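PDB 7BUH: ferredoxin CarAc from Pseudomonas resinovorans, which carries electrons through its [2Fe-2S] cluster from the reductase CarAd to the terminal oxygenase CarAa of carbazole 1,9a-dioxygenase. Local coordinates for residues 5-10 / 99-104. Residues are numbered along the deposited sequence; the frame is centred on the assembly and turned at random.
Sequences WLKVCA and EVYVAG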
loop_
_atom_site.group_PDB
_atom_site.type_symbol
_atom_site.label_atom_id
_atom_site.label_comp_id
_atom_site.label_asym_id
_atom_site.label_seq_id
_atom_site.Cartn_x
_atom_site.Cartn_y
_atom_site.Cartn_z
ATOM N N TRP A 5 -7.688 2.558 12.152
ATOM C CA TRP A 5 -7.498 1.265 11.446
ATOM C C TRP A 5 -8.635 1.106 10.461
ATOM O O TRP A 5 -9.787 1.414 10.835
ATOM C CB TRP A 5 -7.438 0.135 12.464
ATOM C CG TRP A 5 -6.195 0.208 13.282
ATOM C CD1 TRP A 5 -5.981 0.796 14.497
ATOM C CD2 TRP A 5 -4.938 -0.357 12.880
ATOM N NE1 TRP A 5 -4.659 0.665 14.860
ATOM C CE2 TRP A 5 -3.997 -0.039 13.883
ATOM C CE3 TRP A 5 -4.529 -1.051 11.737
ATOM C CZ2 TRP A 5 -2.678 -0.473 13.808
ATOM C CZ3 TRP A 5 -3.216 -1.463 11.656
ATOM C CH2 TRP A 5 -2.309 -1.179 12.677
ATOM N N LEU A 6 -8.323 0.710 9.229
ATOM C CA LEU A 6 -9.325 0.532 8.166
ATOM C C LEU A 6 -9.509 -0.958 7.892
ATOM O O LEU A 6 -8.516 -1.632 7.575
ATOM C CB LEU A 6 -8.847 1.254 6.907
ATOM C CG LEU A 6 -8.533 2.729 7.062
ATOM C CD1 LEU A 6 -8.198 3.300 5.711
ATOM C CD2 LEU A 6 -9.688 3.506 7.718
ATOM N N LYS A 7 -10.726 -1.459 8.018
ATOM C CA LYS A 7 -11.000 -2.884 7.794
ATOM C C LYS A 7 -10.975 -3.108 6.285
ATOM O O LYS A 7 -11.673 -2.381 5.528
ATOM C CB LYS A 7 -12.294 -3.335 8.460
ATOM C CG LYS A 7 -12.679 -4.778 8.141
ATOM C CD LYS A 7 -13.963 -5.209 8.830
ATOM C CE LYS A 7 -13.792 -5.287 10.328
ATOM N NZ LYS A 7 -15.057 -5.609 11.040
ATOM N N VAL A 8 -10.185 -4.081 5.846
ATOM C CA VAL A 8 -10.016 -4.390 4.400
ATOM C C VAL A 8 -10.884 -5.586 4.042
ATOM O O VAL A 8 -11.802 -5.446 3.181
ATOM C CB VAL A 8 -8.528 -4.613 4.096
ATOM C CG1 VAL A 8 -8.260 -4.876 2.628
ATOM C CG2 VAL A 8 -7.751 -3.414 4.575
ATOM N N CYS A 9 -10.598 -6.748 4.611
ATOM C CA CYS A 9 -11.271 -8.011 4.234
ATOM C C CYS A 9 -10.801 -9.100 5.179
ATOM O O CYS A 9 -9.896 -8.842 5.932
ATOM C CB CYS A 9 -10.920 -8.438 2.816
ATOM S SG CYS A 9 -9.135 -8.569 2.518
ATOM N N ALA A 10 -11.387 -10.281 5.095
ATOM C CA ALA A 10 -10.859 -11.479 5.759
ATOM C C ALA A 10 -9.486 -11.810 5.175
ATOM O O ALA A 10 -9.335 -11.744 3.942
ATOM C CB ALA A 10 -11.816 -12.628 5.571
ATOM N N GLU A 99 -9.192 -10.805 10.290
ATOM C CA GLU A 99 -9.531 -9.710 9.365
ATOM C C GLU A 99 -8.331 -8.785 9.220
ATOM O O GLU A 99 -7.727 -8.433 10.231
ATOM C CB GLU A 99 -10.794 -9.026 9.877
ATOM C CG GLU A 99 -12.017 -9.888 9.571
ATOM C CD GLU A 99 -13.246 -9.142 9.086
ATOM O OE1 GLU A 99 -14.088 -8.819 9.940
ATOM O OE2 GLU A 99 -13.366 -8.930 7.852
ATOM N N VAL A 100 -8.083 -8.363 7.984
ATOM C CA VAL A 100 -6.933 -7.477 7.640
ATOM C C VAL A 100 -7.353 -6.020 7.873
ATOM O O VAL A 100 -8.419 -5.595 7.349
ATOM C CB VAL A 100 -6.515 -7.691 6.175
ATOM C CG1 VAL A 100 -5.386 -6.737 5.827
ATOM C CG2 VAL A 100 -6.133 -9.153 5.951
ATOM N N TYR A 101 -6.563 -5.306 8.645
ATOM C CA TYR A 101 -6.720 -3.856 8.872
ATOM C C TYR A 101 -5.454 -3.140 8.459
ATOM O O TYR A 101 -4.340 -3.566 8.827
ATOM C CB TYR A 101 -6.989 -3.560 10.346
ATOM C CG TYR A 101 -8.311 -4.072 10.835
ATOM C CD1 TYR A 101 -8.472 -5.418 11.125
ATOM C CD2 TYR A 101 -9.373 -3.222 11.089
ATOM C CE1 TYR A 101 -9.679 -5.922 11.584
ATOM C CE2 TYR A 101 -10.594 -3.709 11.552
ATOM C CZ TYR A 101 -10.740 -5.071 11.820
ATOM O OH TYR A 101 -11.905 -5.608 12.314
ATOM N N VAL A 102 -5.635 -2.013 7.785
ATOM C CA VAL A 102 -4.498 -1.120 7.469
ATOM C C VAL A 102 -4.625 0.169 8.280
ATOM O O VAL A 102 -5.712 0.713 8.383
ATOM C CB VAL A 102 -4.350 -0.916 5.945
ATOM C CG1 VAL A 102 -5.554 -0.276 5.276
ATOM C CG2 VAL A 102 -3.106 -0.111 5.654
ATOM N N ALA A 103 -3.522 0.626 8.846
ATOM C CA ALA A 103 -3.473 1.888 9.597
ATOM C C ALA A 103 -3.901 3.010 8.650
ATOM O O ALA A 103 -3.627 2.927 7.396
ATOM C CB ALA A 103 -2.119 2.107 10.184
ATOM N N GLY A 104 -4.679 3.940 9.188
ATOM C CA GLY A 104 -5.212 5.086 8.444
ATOM C C GLY A 104 -4.159 6.159 8.408
ATOM O O GLY A 104 -4.417 7.143 7.694
#
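The carbonyl oxygen of Val102 takes the shortest bond between strands 5-10 and 99-103, from Leu6 N at 2.7 Å, while the CA-H of Trp5 makes a longer contact with the same oxygen. Leu6 O answers by accepting Val102 N at 2.9 Å, and Tyr101 CA approaches that carbonyl to 3.1 Å, a CA-H...O contact. Beyond Lys7 the antiparallel register slips by one residue. Val8 N binds Val100 O, but Val100 N turns to Cys9 O, both at 2.8 Å; with Val8 and Cys9 set against the single Val100, this is a classic beta bulge.

The side chains of Trp5, Lys7, Tyr101 and Ala103 share one face. Ala103 CB sits over the six-membered ring of Trp5, 4.1 Å from its centroid, as a CH-pi contact, and Lys96 adds a cation-pi contact to this indole. Lys7 and Tyr101 run side by side, pointing the same way: Lys7 CB lies 3.5 Å from Tyr101 CE2, and chi1 of 175°, with CG anti to the backbone N, carries CG alongside the same ring, near CE2 and CZ. Its ammonium NZ makes a long salt bridge of 3.5 Å with Glu99 OE1. An alanine in place of Tyr101 would probably leave the lysine methylenes without the ring beside them, freeing that chain to turn. On the other face, Val8 CG2 meets Val102 CG1 at 3.9 Å, and Val100 and Val102 reach strands 27-35 and 38-43. Far from the cluster, the pairing joins the first and last strands of the antiparallel beta-sheet framework of the Rieske fold.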